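Local structure of transcriptional regulator, PadR family (Enterococcus faecalis, 3HHH) at residues E57-E65 and K76-E87. The protein probably binds DNA through a winged helix-turn-helix domain and so regulates transcription. Residues are numbered along the deposited sequence; the frame is centred on the assembly and turned at random.
Sequences EKNQWVIAE and KFYRLTSSGEAE. With SO4 (sulfate ion), chain E.
I63 and E65 pair with R79 and F77 as the antiparallel strands of a β-hairpin, the wing of a winged helix-turn-helix domain. I63 N donates to R79 O (2.9 Å) and R79 N returns a bond to I63 O; E65 and F77 repeat the exchange. V62–L80 and A64–Y78 are the non-hydrogen-bonded pairs. Beyond the strand, T81 N donates to W61 O, carrying the pairing into the turn.

T81 also begins the following helix. As its N-cap it accepts from G84 N through OG1 (2.9 Å) and receives a bond from S83 OG; chi1 of 58° sets OG1 between the backbone N and the carbonyl carbon, where G84 N can reach it. G84, with no side chain, lets its CA-H approach W61 O (CA to O 3.3 Å). Q60, with positive phi, closes the preceding helix in a Schellman motif.

Charged side chains join the strands on the face of I63 and E65. R79 NH1 meets E65 OE1 at 3.0 Å in a salt bridge, the carboxylate and guanidinium planes 49° apart, while I63 CG2 lies over the guanidinium. On the other face, extended K76 runs alongside the A64 methyl, with CE against CB, to form a long salt bridge from NZ to E57 OE1 (3.6 Å); K76 N donates to a sulfate oxygen, the ion probably coming from the crystallisation liquor.

An aromatic stack and apolar contacts add to this. The E87 carboxylate stacks on one face of the W61 indole, planes 23° apart, with N59 CB against the opposite face. V62 CG2 touches Y78 CD1 (3.8 Å), CG1 meets L80 CD2, and I63 CG1 meets T81 CG2 (3.5 Å).

V62 and L80 also pack on helix 13-24, and W61, V62 and Y78 on helix 46-58, seating the hairpin against the helical core, while helix 82-106 leads away with E87 touching K5 of the second subunit.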
ATOM      1  N   GLU B  57      10.638   6.340  15.458  1.00 29.07           N
ATOM      2  CA  GLU B  57      11.519   6.925  16.465  1.00 29.37           C
ATOM      3  C   GLU B  57      12.884   7.259  15.872  1.00 29.50           C
ATOM      4  O   GLU B  57      13.368   8.380  16.018  1.00 29.52           O
ATOM      5  CB  GLU B  57      11.670   5.965  17.650  1.00 29.44           C
ATOM      6  CG  GLU B  57      12.631   6.446  18.735  1.00 29.80           C
ATOM      7  CD  GLU B  57      12.303   5.886  20.114  1.00 30.38           C
ATOM      8  OE1 GLU B  57      11.557   4.881  20.197  1.00 31.04           O
ATOM      9  OE2 GLU B  57      12.788   6.458  21.116  1.00 30.10           O
ATOM     10  N   LYS B  58      13.486   6.291  15.185  1.00 29.79           N
ATOM     11  CA  LYS B  58      14.807   6.469  14.565  1.00 30.00           C
ATOM     12  C   LYS B  58      14.884   7.765  13.750  1.00 30.10           C
ATOM     13  O   LYS B  58      15.868   8.494  13.835  1.00 30.12           O
ATOM     14  CB  LYS B  58      15.148   5.259  13.682  1.00 30.04           C
ATOM     15  CG  LYS B  58      16.550   5.279  13.058  1.00 30.06           C
ATOM     16  CD  LYS B  58      16.700   4.202  11.979  1.00 30.12           C
ATOM     17  CE  LYS B  58      17.652   4.633  10.862  1.00 30.26           C
ATOM     18  NZ  LYS B  58      19.059   4.789  11.325  1.00 30.42           N
ATOM     19  N   ASN B  59      13.835   8.053  12.982  1.00 30.33           N
ATOM     20  CA  ASN B  59      13.790   9.247  12.134  1.00 30.49           C
ATOM     21  C   ASN B  59      13.227  10.488  12.846  1.00 30.60           C
ATOM     22  O   ASN B  59      13.069  11.545  12.229  1.00 30.41           O
ATOM     23  CB  ASN B  59      12.979   8.953  10.871  1.00 30.56           C
ATOM     24  CG  ASN B  59      13.603   7.866  10.015  1.00 30.64           C
ATOM     25  OD1 ASN B  59      14.298   8.153   9.037  1.00 30.62           O
ATOM     26  ND2 ASN B  59      13.368   6.609  10.383  1.00 30.54           N
ATOM     27  N   GLN B  60      12.922  10.343  14.136  1.00 30.84           N
ATOM     28  CA  GLN B  60      12.473  11.445  15.001  1.00 31.02           C
ATOM     29  C   GLN B  60      11.137  12.072  14.579  1.00 31.15           C
ATOM     30  O   GLN B  60      10.880  13.250  14.838  1.00 30.97           O
ATOM     31  CB  GLN B  60      13.580  12.505  15.142  1.00 31.05           C
ATOM     32  CG  GLN B  60      14.810  11.988  15.889  1.00 31.12           C
ATOM     33  CD  GLN B  60      16.053  12.828  15.656  1.00 31.09           C
ATOM     34  OE1 GLN B  60      16.426  13.110  14.516  1.00 31.02           O
ATOM     35  NE2 GLN B  60      16.711  13.218  16.738  1.00 31.00           N
ATOM     36  N   TRP B  61      10.283  11.270  13.944  1.00 31.42           N
ATOM     37  CA  TRP B  61       8.918  11.689  13.628  1.00 31.64           C
ATOM     38  C   TRP B  61       8.017  11.509  14.852  1.00 31.69           C
ATOM     39  O   TRP B  61       7.011  12.203  14.995  1.00 31.68           O
ATOM     40  CB  TRP B  61       8.376  10.909  12.429  1.00 31.75           C
ATOM     41  CG  TRP B  61       9.129  11.193  11.167  1.00 32.17           C
ATOM     42  CD1 TRP B  61       9.454  12.421  10.669  1.00 32.51           C
ATOM     43  CD2 TRP B  61       9.649  10.232  10.238  1.00 32.61           C
ATOM     44  NE1 TRP B  61      10.147  12.286   9.490  1.00 32.62           N
ATOM     45  CE2 TRP B  61      10.280  10.954   9.202  1.00 32.70           C
ATOM     46  CE3 TRP B  61       9.644   8.833  10.181  1.00 32.92           C
ATOM     47  CZ2 TRP B  61      10.904  10.323   8.120  1.00 32.83           C
ATOM     48  CZ3 TRP B  61      10.265   8.207   9.104  1.00 32.87           C
ATOM     49  CH2 TRP B  61      10.887   8.953   8.091  1.00 32.88           C
ATOM     50  N   VAL B  62       8.389  10.576  15.728  1.00 31.78           N
ATOM     51  CA  VAL B  62       7.748  10.425  17.032  1.00 31.83           C
ATOM     52  C   VAL B  62       8.796  10.497  18.144  1.00 31.89           C
ATOM     53  O   VAL B  62       9.949  10.118  17.940  1.00 32.05           O
ATOM     54  CB  VAL B  62       6.987   9.080  17.144  1.00 31.89           C
ATOM     55  CG1 VAL B  62       5.901   8.986  16.072  1.00 31.99           C
ATOM     56  CG2 VAL B  62       7.949   7.893  17.046  1.00 31.75           C
ATOM     57  N   ILE B  63       8.397  11.013  19.306  1.00 31.87           N
ATOM     58  CA  ILE B  63       9.203  10.920  20.520  1.00 31.83           C
ATOM     59  C   ILE B  63       8.641   9.790  21.372  1.00 31.80           C
ATOM     60  O   ILE B  63       7.425   9.608  21.438  1.00 31.81           O
ATOM     61  CB  ILE B  63       9.164  12.216  21.360  1.00 31.90           C
ATOM     62  CG1 ILE B  63       9.613  13.419  20.528  1.00 31.92           C
ATOM     63  CG2 ILE B  63      10.055  12.074  22.598  1.00 31.72           C
ATOM     64  CD1 ILE B  63       9.552  14.741  21.277  1.00 31.49           C
ATOM     65  N   ALA B  64       9.531   9.043  22.024  1.00 31.77           N
ATOM     66  CA  ALA B  64       9.149   7.940  22.903  1.00 31.70           C
ATOM     67  C   ALA B  64       9.598   8.222  24.335  1.00 31.68           C
ATOM     68  O   ALA B  64      10.680   8.768  24.565  1.00 31.73           O
ATOM     69  CB  ALA B  64       9.760   6.641  22.410  1.00 31.71           C
ATOM     70  N   GLU B  65       8.765   7.841  25.295  1.00 31.59           N
ATOM     71  CA  GLU B  65       9.053   8.103  26.701  1.00 31.60           C
ATOM     72  C   GLU B  65       8.232   7.173  27.589  1.00 31.45           C
ATOM     73  O   GLU B  65       7.100   6.825  27.248  1.00 31.38           O
ATOM     74  CB  GLU B  65       8.781   9.581  27.010  1.00 31.64           C
ATOM     75  CG  GLU B  65       8.311   9.896  28.418  1.00 31.81           C
ATOM     76  CD  GLU B  65       7.970  11.361  28.577  1.00 32.32           C
ATOM     77  OE1 GLU B  65       6.783  11.713  28.404  1.00 32.28           O
ATOM     78  OE2 GLU B  65       8.890  12.161  28.852  1.00 33.13           O
ATOM     79  N   LYS B  76       6.248   2.285  27.062  1.00 30.77           N
ATOM     80  CA  LYS B  76       6.848   3.258  26.156  1.00 30.58           C
ATOM     81  C   LYS B  76       5.741   3.982  25.377  1.00 30.34           C
ATOM     82  O   LYS B  76       5.162   3.429  24.443  1.00 30.30           O
ATOM     83  CB  LYS B  76       7.839   2.554  25.221  1.00 30.59           C
ATOM     84  CG  LYS B  76       8.866   3.470  24.574  1.00 30.51           C
ATOM     85  CD  LYS B  76      10.051   2.673  24.045  1.00 30.64           C
ATOM     86  CE  LYS B  76      11.004   3.546  23.237  1.00 30.69           C
ATOM     87  NZ  LYS B  76      12.366   2.944  23.125  1.00 30.54           N
ATOM     88  N   PHE B  77       5.449   5.215  25.788  1.00 30.13           N
ATOM     89  CA  PHE B  77       4.384   6.022  25.188  1.00 29.90           C
ATOM     90  C   PHE B  77       4.932   6.943  24.099  1.00 29.85           C
ATOM     91  O   PHE B  77       6.054   7.443  24.212  1.00 29.89           O
ATOM     92  CB  PHE B  77       3.677   6.857  26.260  1.00 29.80           C
ATOM     93  CG  PHE B  77       2.794   6.051  27.170  1.00 29.60           C
ATOM     94  CD1 PHE B  77       1.460   5.840  26.854  1.00 29.24           C
ATOM     95  CD2 PHE B  77       3.294   5.508  28.344  1.00 29.85           C
ATOM     96  CE1 PHE B  77       0.637   5.100  27.692  1.00 29.36           C
ATOM     97  CE2 PHE B  77       2.477   4.763  29.191  1.00 29.95           C
ATOM     98  CZ  PHE B  77       1.147   4.558  28.860  1.00 29.87           C
ATOM     99  N   TYR B  78       4.128   7.179  23.061  1.00 29.73           N
ATOM    100  CA  TYR B  78       4.563   7.934  21.882  1.00 29.72           C
ATOM    101  C   TYR B  78       3.740   9.196  21.631  1.00 29.57           C
ATOM    102  O   TYR B  78       2.576   9.282  22.018  1.00 29.56           O
ATOM    103  CB  TYR B  78       4.492   7.052  20.631  1.00 29.77           C
ATOM    104  CG  TYR B  78       5.411   5.856  20.657  1.00 30.12           C
ATOM    105  CD1 TYR B  78       6.674   5.910  20.071  1.00 30.44           C
ATOM    106  CD2 TYR B  78       5.018   4.667  21.263  1.00 30.59           C
ATOM    107  CE1 TYR B  78       7.523   4.809  20.092  1.00 30.59           C
ATOM    108  CE2 TYR B  78       5.859   3.559  21.290  1.00 30.90           C
ATOM    109  CZ  TYR B  78       7.108   3.636  20.702  1.00 30.81           C
ATOM    110  OH  TYR B  78       7.936   2.537  20.730  1.00 31.70           O
ATOM    111  N   ARG B  79       4.360  10.166  20.963  1.00 29.42           N
ATOM    112  CA  ARG B  79       3.669  11.364  20.497  1.00 29.42           C
ATOM    113  C   ARG B  79       4.387  11.923  19.271  1.00 29.23           C
ATOM    114  O   ARG B  79       5.598  11.756  19.119  1.00 29.06           O
ATOM    115  CB  ARG B  79       3.581  12.423  21.605  1.00 29.61           C
ATOM    116  CG  ARG B  79       4.924  12.848  22.199  1.00 30.26           C
ATOM    117  CD  ARG B  79       4.746  13.721  23.438  1.00 31.08           C
ATOM    118  NE  ARG B  79       6.027  14.023  24.091  1.00 32.27           N
ATOM    119  CZ  ARG B  79       6.582  13.317  25.083  1.00 32.52           C
ATOM    120  NH1 ARG B  79       5.987  12.235  25.581  1.00 32.75           N
ATOM    121  NH2 ARG B  79       7.753  13.701  25.588  1.00 32.37           N
ATOM    122  N   LEU B  80       3.632  12.575  18.393  1.00 29.09           N
ATOM    123  CA  LEU B  80       4.186  13.113  17.154  1.00 28.87           C
ATOM    124  C   LEU B  80       5.048  14.344  17.403  1.00 28.75           C
ATOM    125  O   LEU B  80       4.698  15.209  18.204  1.00 28.75           O
ATOM    126  CB  LEU B  80       3.067  13.484  16.179  1.00 28.79           C
ATOM    127  CG  LEU B  80       2.209  12.347  15.624  1.00 28.69           C
ATOM    128  CD1 LEU B  80       1.310  12.891  14.527  1.00 27.97           C
ATOM    129  CD2 LEU B  80       3.068  11.198  15.099  1.00 28.42           C
ATOM    130  N   THR B  81       6.177  14.409  16.707  1.00 28.62           N
ATOM    131  CA  THR B  81       6.975  15.623  16.645  1.00 28.48           C
ATOM    132  C   THR B  81       6.331  16.549  15.614  1.00 28.38           C
ATOM    133  O   THR B  81       5.344  16.184  14.976  1.00 28.42           O
ATOM    134  CB  THR B  81       8.421  15.313  16.222  1.00 28.52           C
ATOM    135  OG1 THR B  81       8.417  14.661  14.943  1.00 28.76           O
ATOM    136  CG2 THR B  81       9.092  14.409  17.237  1.00 27.96           C
ATOM    137  N   SER B  82       6.887  17.744  15.448  1.00 28.22           N
ATOM    138  CA  SER B  82       6.426  18.655  14.403  1.00 28.07           C
ATOM    139  C   SER B  82       6.710  18.075  13.016  1.00 28.06           C
ATOM    140  O   SER B  82       5.884  18.190  12.106  1.00 28.03           O
ATOM    141  CB  SER B  82       7.088  20.026  14.553  1.00 27.94           C
ATOM    142  OG  SER B  82       6.642  20.668  15.734  1.00 28.03           O
ATOM    143  N   SER B  83       7.881  17.459  12.864  1.00 28.00           N
ATOM    144  CA  SER B  83       8.261  16.803  11.619  1.00 27.95           C
ATOM    145  C   SER B  83       7.348  15.612  11.346  1.00 28.10           C
ATOM    146  O   SER B  83       6.994  15.348  10.199  1.00 28.25           O
ATOM    147  CB  SER B  83       9.719  16.339  11.678  1.00 27.92           C
ATOM    148  OG  SER B  83       9.898  15.332  12.661  1.00 27.81           O
ATOM    149  N   GLY B  84       6.974  14.896  12.404  1.00 28.15           N
ATOM    150  CA  GLY B  84       6.042  13.785  12.291  1.00 28.16           C
ATOM    151  C   GLY B  84       4.694  14.236  11.776  1.00 28.29           C
ATOM    152  O   GLY B  84       4.186  13.689  10.799  1.00 28.53           O
ATOM    153  N   GLU B  85       4.116  15.241  12.434  1.00 28.33           N
ATOM    154  CA  GLU B  85       2.850  15.835  11.999  1.00 28.30           C
ATOM    155  C   GLU B  85       2.935  16.170  10.505  1.00 28.06           C
ATOM    156  O   GLU B  85       2.023  15.857   9.736  1.00 28.13           O
ATOM    157  CB  GLU B  85       2.528  17.093  12.820  1.00 28.43           C
ATOM    158  CG  GLU B  85       2.282  16.855  14.333  1.00 29.41           C
ATOM    159  CD  GLU B  85       0.831  16.491  14.700  1.00 30.95           C
ATOM    160  OE1 GLU B  85      -0.057  16.501  13.817  1.00 31.83           O
ATOM    161  OE2 GLU B  85       0.578  16.197  15.893  1.00 31.47           O
ATOM    162  N   ALA B  86       4.051  16.780  10.102  1.00 27.77           N
ATOM    163  CA  ALA B  86       4.321  17.100   8.698  1.00 27.61           C
ATOM    164  C   ALA B  86       4.288  15.858   7.800  1.00 27.57           C
ATOM    165  O   ALA B  86       3.699  15.890   6.715  1.00 27.68           O
ATOM    166  CB  ALA B  86       5.670  17.804   8.569  1.00 27.35           C
ATOM    167  N   GLU B  87       4.921  14.777   8.255  1.00 27.36           N
ATOM    168  CA  GLU B  87       4.937  13.507   7.523  1.00 27.19           C
ATOM    169  C   GLU B  87       3.522  12.938   7.371  1.00 26.98           C
ATOM    170  O   GLU B  87       3.169  12.417   6.313  1.00 26.95           O
ATOM    171  CB  GLU B  87       5.843  12.488   8.234  1.00 27.20           C
ATOM    172  CG  GLU B  87       6.201  11.247   7.399  1.00 27.84           C
ATOM    173  CD  GLU B  87       7.407  11.441   6.468  1.00 28.72           C
ATOM    174  OE1 GLU B  87       7.918  12.585   6.349  1.00 28.43           O
ATOM    175  OE2 GLU B  87       7.845  10.434   5.857  1.00 28.43           O
TER
HETATM  176  S   SO4 E 114       5.890  -1.433  26.118  1.00 88.79           S
HETATM  177  O1  SO4 E 114       5.673  -1.651  27.545  1.00 88.96           O
HETATM  178  O2  SO4 E 114       7.029  -0.539  25.915  1.00 88.55           O
HETATM  179  O3  SO4 E 114       6.160  -2.724  25.487  1.00 88.84           O
HETATM  180  O4  SO4 E 114       4.690  -0.832  25.538  1.00 88.99           O